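Local atomic coordinates of separin (Saccharomyces cerevisiae, PDB entry 5U1T), a protein that acts as a caspase-like cysteine protease that cleaves the MCD1/SCC1 subunit of cohesin at anaphase onset and is held inactive by securin for most of the cell cycle. Residues E155-D160 and L198-Q203; W521-R526 and N544-K549; K583-K588 and M605-M610. One frame throughout, in Å; residues are numbered along the deposited sequence.

The three contacts follow one another along the chain, each closing before the next opens, and all lie in the helical part of separase, before the mixed sheets. Contact 1, near the N-terminal end, lies about 73 Å from the centre of the chain; contacts 2 and 3 lie about 37 and 23 Å from it. Centre to centre, contact 1 is about 50 Å from contact 2 and 56 Å from contact 3. Contacts 2 and 3 lie closer, centres about 21 Å apart without touching, and helix 557-572 packs on Leu524 beside contact 2 and on Tyr585 and Phe607 of contact 3. Together they sample an elongated helical body, away from the probable active-site Cys1497.

Contact 1. Residues E155-D160 and L198-Q203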
loop_
_atom_site.group_PDB
_atom_site.type_symbol
_atom_site.label_atom_id
_atom_site.label_comp_id
_atom_site.label_asym_id
_atom_site.label_seq_id
_atom_site.Cartn_x
_atom_site.Cartn_y
_atom_site.Cartn_z
ATOM N N GLU A 155 -71.253 2.776 -1.895
ATOM C CA GLU A 155 -69.990 2.265 -2.470
ATOM C C GLU A 155 -69.037 1.724 -1.391
ATOM O O GLU A 155 -68.478 0.628 -1.518
ATOM C CB GLU A 155 -69.299 3.368 -3.292
ATOM C CG GLU A 155 -67.791 3.183 -3.496
ATOM C CD GLU A 155 -67.425 2.065 -4.477
ATOM O OE1 GLU A 155 -66.206 1.796 -4.645
ATOM O OE2 GLU A 155 -68.344 1.458 -5.080
ATOM N N LEU A 156 -68.882 2.518 -0.338
ATOM C CA LEU A 156 -68.203 2.122 0.886
ATOM C C LEU A 156 -68.639 0.752 1.375
ATOM O O LEU A 156 -67.844 -0.182 1.450
ATOM C CB LEU A 156 -68.473 3.156 1.979
ATOM C CG LEU A 156 -67.991 2.807 3.375
ATOM C CD1 LEU A 156 -66.495 2.809 3.318
ATOM C CD2 LEU A 156 -68.510 3.798 4.402
ATOM N N PHE A 157 -69.919 0.638 1.704
ATOM C CA PHE A 157 -70.413 -0.563 2.343
ATOM C C PHE A 157 -70.555 -1.702 1.345
ATOM O O PHE A 157 -70.414 -2.862 1.719
ATOM C CB PHE A 157 -71.719 -0.268 3.064
ATOM C CG PHE A 157 -71.522 0.351 4.430
ATOM C CD1 PHE A 157 -71.073 -0.421 5.500
ATOM C CD2 PHE A 157 -71.773 1.690 4.650
ATOM C CE1 PHE A 157 -70.891 0.138 6.764
ATOM C CE2 PHE A 157 -71.588 2.249 5.911
ATOM C CZ PHE A 157 -71.151 1.474 6.965
ATOM N N SER A 158 -70.778 -1.371 0.076
ATOM C CA SER A 158 -70.719 -2.373 -0.993
ATOM C C SER A 158 -69.407 -3.150 -0.912
ATOM O O SER A 158 -69.406 -4.372 -0.903
ATOM C CB SER A 158 -70.867 -1.720 -2.379
ATOM O OG SER A 158 -70.784 -2.670 -3.438
ATOM N N HIS A 159 -68.295 -2.424 -0.837
ATOM C CA HIS A 159 -66.975 -3.033 -0.717
ATOM C C HIS A 159 -66.414 -2.898 0.691
ATOM O O HIS A 159 -65.246 -2.560 0.861
ATOM C CB HIS A 159 -66.002 -2.407 -1.705
ATOM C CG HIS A 159 -66.410 -2.576 -3.128
ATOM N ND1 HIS A 159 -67.007 -1.567 -3.856
ATOM C CD2 HIS A 159 -66.317 -3.638 -3.960
ATOM C CE1 HIS A 159 -67.257 -2.001 -5.077
ATOM N NE2 HIS A 159 -66.850 -3.256 -5.166
ATOM N N ASP A 160 -67.257 -3.168 1.688
ATOM C CA ASP A 160 -66.865 -3.160 3.096
ATOM C C ASP A 160 -65.644 -4.035 3.406
ATOM O O ASP A 160 -64.874 -3.718 4.314
ATOM C CB ASP A 160 -68.042 -3.611 3.963
ATOM C CG ASP A 160 -68.607 -4.948 3.527
ATOM O OD1 ASP A 160 -67.978 -5.630 2.686
ATOM O OD2 ASP A 160 -69.682 -5.319 4.031
ATOM N N LEU A 198 -78.352 -6.584 8.980
ATOM C CA LEU A 198 -78.610 -7.973 9.361
ATOM C C LEU A 198 -77.325 -8.776 9.211
ATOM O O LEU A 198 -76.940 -9.521 10.118
ATOM C CB LEU A 198 -79.739 -8.592 8.521
ATOM C CG LEU A 198 -81.124 -7.964 8.704
ATOM C CD1 LEU A 198 -82.200 -8.715 7.919
ATOM C CD2 LEU A 198 -81.487 -7.881 10.179
ATOM N N GLN A 199 -76.663 -8.606 8.071
ATOM C CA GLN A 199 -75.403 -9.291 7.806
ATOM C C GLN A 199 -74.394 -9.047 8.928
ATOM O O GLN A 199 -73.800 -9.992 9.435
ATOM C CB GLN A 199 -74.830 -8.845 6.463
ATOM C CG GLN A 199 -73.408 -9.325 6.193
ATOM C CD GLN A 199 -72.673 -8.434 5.201
ATOM O OE1 GLN A 199 -73.290 -7.672 4.453
ATOM N NE2 GLN A 199 -71.352 -8.515 5.202
ATOM N N TYR A 200 -74.225 -7.792 9.340
ATOM C CA TYR A 200 -73.207 -7.460 10.343
ATOM C C TYR A 200 -73.521 -8.115 11.684
ATOM O O TYR A 200 -72.645 -8.715 12.313
ATOM C CB TYR A 200 -73.066 -5.939 10.521
ATOM C CG TYR A 200 -72.174 -5.261 9.494
ATOM C CD1 TYR A 200 -71.535 -5.996 8.506
ATOM C CD2 TYR A 200 -71.971 -3.882 9.519
ATOM C CE1 TYR A 200 -70.726 -5.378 7.565
ATOM C CE2 TYR A 200 -71.164 -3.258 8.586
ATOM C CZ TYR A 200 -70.544 -4.012 7.611
ATOM O OH TYR A 200 -69.739 -3.405 6.676
ATOM N N ILE A 201 -74.773 -8.004 12.102
ATOM C CA ILE A 201 -75.225 -8.565 13.370
ATOM C C ILE A 201 -75.019 -10.091 13.451
ATOM O O ILE A 201 -74.695 -10.627 14.517
ATOM C CB ILE A 201 -76.705 -8.202 13.617
ATOM C CG1 ILE A 201 -76.787 -6.775 14.169
ATOM C CG2 ILE A 201 -77.362 -9.186 14.554
ATOM C CD1 ILE A 201 -77.967 -6.523 15.053
ATOM N N LYS A 202 -75.184 -10.781 12.325
ATOM C CA LYS A 202 -74.818 -12.194 12.243
ATOM C C LYS A 202 -73.304 -12.336 12.264
ATOM O O LYS A 202 -72.754 -13.150 13.005
ATOM C CB LYS A 202 -75.388 -12.839 10.973
ATOM C CG LYS A 202 -75.146 -14.348 10.857
ATOM C CD LYS A 202 -76.452 -15.129 10.961
ATOM C CE LYS A 202 -76.214 -16.632 10.883
ATOM N NZ LYS A 202 -77.454 -17.428 11.174
ATOM N N GLN A 203 -72.641 -11.523 11.450
ATOM C CA GLN A 203 -71.205 -11.612 11.248
ATOM C C GLN A 203 -70.410 -11.383 12.515
ATOM O O GLN A 203 -69.345 -11.979 12.724
ATOM C CB GLN A 203 -70.773 -10.591 10.206
ATOM C CG GLN A 203 -69.416 -10.849 9.585
ATOM C CD GLN A 203 -69.312 -10.156 8.251
ATOM O OE1 GLN A 203 -70.339 -9.844 7.639
ATOM N NE2 GLN A 203 -68.086 -9.890 7.795
#
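Tyr200 turns its CG anti to the carbonyl carbon (chi1 -83°) and sends its ring from helix 190-203 toward Phe157, near the end of helix 146-158, and Asp160, the first residue of helix 160-163; Asp160 answers with its CG lodged between its own backbone N and carbonyl carbon (chi1 54°). Asp160 and Tyr200 approach each other from opposite directions. Tyr200 OH donates to Asp160 OD2 over 3.3 Å, meeting that oxygen on its anti side and 19° out of the carboxylate plane, while OD2 itself lies at the edge of the tyrosine ring. The same hydroxyl sits in the plane of the Phe157 ring, with Tyr200 OH 3.5 Å from Phe157 CD1, and the rings touch rim to rim where Phe157 CE1 lies 3.9 Å from Tyr200 CE2. The stronger partner of Asp160 is Lys196, whose NZ forms a salt bridge to OD2 and also bonds Gln199 OE1; this charge probably favours the ionised carboxylate. The Gln199 amide is pinned at its other end, NE2 donating to a lone pair of Gln203 OE1 at 3.0 Å. Leu175 of helix 172-185 touches both Phe157 and Tyr200, and Leu137 of helix 129-142 packs on Phe157. A buried tyrosine-carboxylate-lysine network beside an edge contact between Phe157 and Tyr200 here joins the junction of helices 146-158 and 160-163 to helix 190-203 in the all-helical N-terminal region of separase.

Contact 2. Residues W521-R526 and N544-K549; sequences WSQLSR and NNTFDK
Ser522 presents its CB to the carboxylate of Asp548, with Ser522 CB 3.5 Å from Asp548 OD2 and 3.6 Å from OD1 of the same group. Beside this contact a water ties the segments together: it accepts from Gln523 N at 3.0 Å and donates to Asp548 OD1 at 2.9 Å. Asp548 reaches the water with its CG anti to the carbonyl carbon (chi1 -59°). Further along, Thr546 lies across the bent Gln523 side chain, the two crossing at about a right angle, but their closest approach is doubtful in the model. Ser522 occupies the N-cap position of helix 523-533, and its carbonyl oxygen accepts from Arg526 N at 3.0 Å in the first turn. The acidic side chain of Asp548 therefore lies near a helix N terminus, where the helix dipole would probably favour its negative charge, and the water relays it to a backbone N-H of that first turn. In the next shell, Glu501 OE1 takes hydrogen bonds from the hydroxyls of both Ser522 and Ser525, anchoring the helix start to helix 501-509. Glu542 and Leu543 of helix 540-543 touch Gln523, and the loop carrying Asp548 is fastened by Asp548 O accepting from Asn554 ND2.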
loop_
_atom_site.group_PDB
_atom_site.type_symbol
_atom_site.label_atom_id
_atom_site.label_comp_id
_atom_site.label_asym_id
_atom_site.label_seq_id
_atom_site.Cartn_x
_atom_site.Cartn_y
_atom_site.Cartn_z
ATOM N N TRP A 521 -30.171 20.530 9.470
ATOM C CA TRP A 521 -30.528 19.211 10.001
ATOM C C TRP A 521 -30.082 19.018 11.440
ATOM O O TRP A 521 -29.148 19.690 11.911
ATOM C CB TRP A 521 -29.934 18.111 9.118
ATOM C CG TRP A 521 -30.337 18.248 7.673
ATOM C CD1 TRP A 521 -31.456 18.860 7.193
ATOM C CD2 TRP A 521 -29.614 17.780 6.521
ATOM N NE1 TRP A 521 -31.487 18.788 5.824
ATOM C CE2 TRP A 521 -30.369 18.137 5.382
ATOM C CE3 TRP A 521 -28.415 17.087 6.342
ATOM C CZ2 TRP A 521 -29.953 17.831 4.083
ATOM C CZ3 TRP A 521 -28.018 16.776 5.059
ATOM C CH2 TRP A 521 -28.774 17.149 3.947
ATOM N N SER A 522 -30.746 18.107 12.142
ATOM C CA SER A 522 -30.288 17.715 13.471
ATOM C C SER A 522 -28.821 17.259 13.419
ATOM O O SER A 522 -28.375 16.766 12.381
ATOM C CB SER A 522 -31.162 16.601 13.997
ATOM O OG SER A 522 -31.152 15.566 13.040
ATOM N N GLN A 523 -28.087 17.411 14.525
ATOM C CA GLN A 523 -26.671 17.032 14.564
ATOM C C GLN A 523 -26.415 15.635 14.017
ATOM O O GLN A 523 -25.520 15.456 13.196
ATOM C CB GLN A 523 -26.103 17.118 15.985
ATOM C CG GLN A 523 -25.811 18.534 16.495
ATOM C CD GLN A 523 -24.673 19.245 15.749
ATOM O OE1 GLN A 523 -23.508 18.829 15.820
ATOM N NE2 GLN A 523 -25.009 20.331 15.036
ATOM N N LEU A 524 -27.199 14.649 14.451
ATOM C CA LEU A 524 -26.948 13.257 14.066
ATOM C C LEU A 524 -27.152 13.032 12.577
ATOM O O LEU A 524 -26.564 12.119 12.005
ATOM C CB LEU A 524 -27.840 12.289 14.848
ATOM C CG LEU A 524 -27.416 11.884 16.263
ATOM C CD1 LEU A 524 -28.479 11.027 16.897
ATOM C CD2 LEU A 524 -26.082 11.159 16.270
ATOM N N SER A 525 -28.001 13.856 11.956
ATOM C CA SER A 525 -28.234 13.769 10.525
ATOM C C SER A 525 -27.057 14.388 9.777
ATOM O O SER A 525 -26.628 13.890 8.738
ATOM C CB SER A 525 -29.548 14.459 10.145
ATOM O OG SER A 525 -30.645 13.779 10.719
ATOM N N ARG A 526 -26.540 15.482 10.320
ATOM C CA ARG A 526 -25.370 16.128 9.759
ATOM C C ARG A 526 -24.140 15.249 9.912
ATOM O O ARG A 526 -23.264 15.263 9.050
ATOM C CB ARG A 526 -25.142 17.472 10.422
ATOM C CG ARG A 526 -26.341 18.362 10.347
ATOM C CD ARG A 526 -26.032 19.688 10.953
ATOM N NE ARG A 526 -24.941 20.318 10.233
ATOM C CZ ARG A 526 -24.319 21.420 10.635
ATOM N NH1 ARG A 526 -23.330 21.913 9.897
ATOM N NH2 ARG A 526 -24.677 22.022 11.765
ATOM N N ASN A 544 -21.093 17.370 21.199
ATOM C CA ASN A 544 -21.400 16.737 22.485
ATOM C C ASN A 544 -22.615 17.279 23.253
ATOM O O ASN A 544 -23.139 16.594 24.139
ATOM C CB ASN A 544 -20.188 16.831 23.397
ATOM C CG ASN A 544 -19.230 15.705 23.175
ATOM O OD1 ASN A 544 -18.015 15.915 23.107
ATOM N ND2 ASN A 544 -19.766 14.484 23.045
ATOM N N ASN A 545 -23.057 18.495 22.941
ATOM C CA ASN A 545 -23.985 19.186 23.831
ATOM C C ASN A 545 -25.362 19.473 23.209
ATOM O O ASN A 545 -26.307 19.887 23.912
ATOM C CB ASN A 545 -23.343 20.490 24.336
ATOM C CG ASN A 545 -22.345 20.262 25.493
ATOM O OD1 ASN A 545 -22.717 20.352 26.670
ATOM N ND2 ASN A 545 -21.074 19.986 25.156
ATOM N N THR A 546 -25.513 19.249 21.908
ATOM C CA THR A 546 -26.874 19.281 21.380
ATOM C C THR A 546 -27.443 17.858 21.426
ATOM O O THR A 546 -26.703 16.871 21.589
ATOM C CB THR A 546 -26.967 19.855 19.924
ATOM O OG1 THR A 546 -26.168 19.066 19.032
ATOM C CG2 THR A 546 -26.533 21.317 19.847
ATOM N N PHE A 547 -28.755 17.779 21.269
ATOM C CA PHE A 547 -29.522 16.548 21.391
ATOM C C PHE A 547 -30.927 16.840 20.855
ATOM O O PHE A 547 -31.487 17.901 21.144
ATOM C CB PHE A 547 -29.612 16.107 22.854
ATOM C CG PHE A 547 -30.343 17.117 23.727
ATOM C CD1 PHE A 547 -31.750 17.090 23.851
ATOM C CD2 PHE A 547 -29.632 18.126 24.385
ATOM C CE1 PHE A 547 -32.435 18.035 24.622
ATOM C CE2 PHE A 547 -30.311 19.075 25.171
ATOM C CZ PHE A 547 -31.717 19.027 25.289
ATOM N N ASP A 548 -31.496 15.922 20.079
ATOM C CA ASP A 548 -32.927 15.973 19.788
ATOM C C ASP A 548 -33.583 14.880 20.605
ATOM O O ASP A 548 -33.097 13.742 20.648
ATOM C CB ASP A 548 -33.223 15.794 18.297
ATOM C CG ASP A 548 -32.564 16.855 17.446
ATOM O OD1 ASP A 548 -31.334 17.024 17.554
ATOM O OD2 ASP A 548 -33.262 17.544 16.675
ATOM N N LYS A 549 -34.682 15.227 21.263
ATOM C CA LYS A 549 -35.372 14.273 22.115
ATOM C C LYS A 549 -35.988 13.157 21.267
ATOM O O LYS A 549 -35.833 11.971 21.567
ATOM C CB LYS A 549 -36.414 14.996 22.971
ATOM C CG LYS A 549 -35.779 15.887 24.068
ATOM C CD LYS A 549 -36.704 17.046 24.525
ATOM C CE LYS A 549 -37.934 16.556 25.317
ATOM N NZ LYS A 549 -38.780 17.689 25.840
HETATM O O HOH W 1 -29.450 19.033 16.633
#

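Contact 3. Residues K583-K588 and M605-M610; sequences KLYINK and MDFVKM
Tyr585 and Phe607 meet in a T-shaped stack between two helices, 578-590 and 602-617, whose contacting segments run roughly antiparallel within the helical body of separase. The edge of Phe607 points at one face of Tyr585; the ring centroids are 5.2 Å apart and the planes stand at 76°. Phe607 CE2 makes the closest approach, 3.7 Å from Tyr585 CD1 and nearer the rim of that ring than its middle. Both residues hold CG anti to the backbone N (chi1 179° in Tyr585, 162° in Phe607), which carries the rings outward so that they slide past each other in opposite directions. At the phenol end Val608 crosses Tyr585 at about a right angle, with Val608 CG2 3.6 Å from Tyr585 CZ. The buried hydroxyl is hydrogen-bonded to Glu604 OE1, one turn before Val608. Helix 557-572 closes in through Ile562 on Tyr585 and Val563 and Leu566 on Phe607, while Leu627 and Ile631 of helix 621-633 touch Tyr585 and Val608. Another protein chain packs on Phe607, Asp606 and Met610. By contrast, the partly exposed Asp606 and Lys609 take no part between the helices, and Lys609 NZ stands 3.7 Å from Asp606 OD1 in a long salt bridge.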
loop_
_atom_site.group_PDB
_atom_site.type_symbol
_atom_site.label_atom_id
_atom_site.label_comp_id
_atom_site.label_asym_id
_atom_site.label_seq_id
_atom_site.Cartn_x
_atom_site.Cartn_y
_atom_site.Cartn_z
ATOM N N LYS A 583 -12.455 0.467 20.820
ATOM C CA LYS A 583 -12.880 -0.198 22.033
ATOM C C LYS A 583 -14.352 0.015 22.252
ATOM O O LYS A 583 -15.074 -0.923 22.606
ATOM C CB LYS A 583 -12.080 0.297 23.225
ATOM C CG LYS A 583 -10.978 -0.666 23.588
ATOM C CD LYS A 583 -9.749 0.034 24.103
ATOM C CE LYS A 583 -8.570 -0.959 24.162
ATOM N NZ LYS A 583 -8.928 -2.271 24.856
ATOM N N LEU A 584 -14.795 1.250 22.030
ATOM C CA LEU A 584 -16.209 1.592 22.118
ATOM C C LEU A 584 -17.055 0.699 21.237
ATOM O O LEU A 584 -18.071 0.159 21.681
ATOM C CB LEU A 584 -16.432 3.049 21.737
ATOM C CG LEU A 584 -16.398 3.930 22.972
ATOM C CD1 LEU A 584 -16.264 5.374 22.593
ATOM C CD2 LEU A 584 -17.661 3.671 23.746
ATOM N N TYR A 585 -16.614 0.535 19.999
ATOM C CA TYR A 585 -17.346 -0.265 19.041
ATOM C C TYR A 585 -17.415 -1.718 19.462
ATOM O O TYR A 585 -18.461 -2.354 19.318
ATOM C CB TYR A 585 -16.720 -0.152 17.654
ATOM C CG TYR A 585 -17.416 -0.976 16.599
ATOM C CD1 TYR A 585 -18.672 -0.622 16.135
ATOM C CD2 TYR A 585 -16.804 -2.097 16.056
ATOM C CE1 TYR A 585 -19.307 -1.375 15.173
ATOM C CE2 TYR A 585 -17.422 -2.850 15.095
ATOM C CZ TYR A 585 -18.681 -2.487 14.650
ATOM O OH TYR A 585 -19.308 -3.248 13.687
ATOM N N ILE A 586 -16.318 -2.242 20.002
ATOM C CA ILE A 586 -16.293 -3.636 20.418
ATOM C C ILE A 586 -17.198 -3.876 21.627
ATOM O O ILE A 586 -17.946 -4.853 21.658
ATOM C CB ILE A 586 -14.859 -4.118 20.754
ATOM C CG1 ILE A 586 -13.994 -4.170 19.491
ATOM C CG2 ILE A 586 -14.879 -5.500 21.420
ATOM C CD1 ILE A 586 -12.603 -4.711 19.750
ATOM N N ASN A 587 -17.160 -2.989 22.616
ATOM C CA ASN A 587 -17.851 -3.278 23.868
ATOM C C ASN A 587 -19.260 -2.730 24.017
ATOM O O ASN A 587 -20.042 -3.280 24.801
ATOM C CB ASN A 587 -17.017 -2.786 25.036
ATOM C CG ASN A 587 -15.782 -3.649 25.261
ATOM O OD1 ASN A 587 -14.666 -3.214 24.987
ATOM N ND2 ASN A 587 -15.983 -4.890 25.746
ATOM N N LYS A 588 -19.590 -1.664 23.285
ATOM C CA LYS A 588 -20.892 -1.026 23.434
ATOM C C LYS A 588 -21.725 -1.087 22.159
ATOM O O LYS A 588 -22.874 -0.682 22.155
ATOM C CB LYS A 588 -20.733 0.430 23.867
ATOM C CG LYS A 588 -19.932 0.608 25.129
ATOM C CD LYS A 588 -20.394 -0.344 26.196
ATOM C CE LYS A 588 -21.294 0.349 27.210
ATOM N NZ LYS A 588 -20.608 1.585 27.701
ATOM N N MET A 605 -21.317 -1.770 8.006
ATOM C CA MET A 605 -20.453 -2.629 7.191
ATOM C C MET A 605 -19.246 -1.901 6.614
ATOM O O MET A 605 -18.112 -2.358 6.736
ATOM C CB MET A 605 -21.239 -3.243 6.029
ATOM C CG MET A 605 -22.352 -4.177 6.449
ATOM S SD MET A 605 -21.618 -5.572 7.312
ATOM C CE MET A 605 -21.968 -5.184 9.045
ATOM N N ASP A 606 -19.509 -0.782 5.958
ATOM C CA ASP A 606 -18.460 0.017 5.356
ATOM C C ASP A 606 -17.570 0.599 6.416
ATOM O O ASP A 606 -16.391 0.798 6.182
ATOM C CB ASP A 606 -19.038 1.148 4.515
ATOM C CG ASP A 606 -19.819 0.645 3.329
ATOM O OD1 ASP A 606 -19.792 -0.589 3.057
ATOM O OD2 ASP A 606 -20.465 1.494 2.668
ATOM N N PHE A 607 -18.156 0.888 7.575
ATOM C CA PHE A 607 -17.412 1.467 8.686
ATOM C C PHE A 607 -16.347 0.495 9.197
ATOM O O PHE A 607 -15.173 0.856 9.354
ATOM C CB PHE A 607 -18.351 1.851 9.827
ATOM C CG PHE A 607 -17.652 2.053 11.134
ATOM C CD1 PHE A 607 -16.791 3.125 11.318
ATOM C CD2 PHE A 607 -17.844 1.163 12.185
ATOM C CE1 PHE A 607 -16.130 3.305 12.523
ATOM C CE2 PHE A 607 -17.191 1.342 13.394
ATOM C CZ PHE A 607 -16.331 2.419 13.559
ATOM N N VAL A 608 -16.789 -0.734 9.447
ATOM C CA VAL A 608 -15.951 -1.794 9.961
ATOM C C VAL A 608 -14.792 -2.074 9.018
ATOM O O VAL A 608 -13.650 -2.205 9.468
ATOM C CB VAL A 608 -16.747 -3.067 10.166
ATOM C CG1 VAL A 608 -15.866 -4.166 10.680
ATOM C CG2 VAL A 608 -17.859 -2.819 11.118
ATOM N N LYS A 609 -15.080 -2.164 7.724
ATOM C CA LYS A 609 -14.029 -2.344 6.739
ATOM C C LYS A 609 -13.017 -1.200 6.805
ATOM O O LYS A 609 -11.802 -1.437 6.809
ATOM C CB LYS A 609 -14.615 -2.467 5.335
ATOM C CG LYS A 609 -15.226 -3.835 5.070
ATOM C CD LYS A 609 -16.535 -3.769 4.284
ATOM C CE LYS A 609 -16.418 -2.961 2.996
ATOM N NZ LYS A 609 -17.501 -3.349 2.054
ATOM N N MET A 610 -13.506 0.032 6.904
ATOM C CA MET A 610 -12.630 1.193 6.988
ATOM C C MET A 610 -11.819 1.230 8.308
ATOM O O MET A 610 -10.761 1.862 8.387
ATOM C CB MET A 610 -13.454 2.467 6.816
ATOM C CG MET A 610 -12.694 3.703 6.406
ATOM S SD MET A 610 -11.219 3.468 5.357
ATOM C CE MET A 610 -11.781 2.487 3.929
#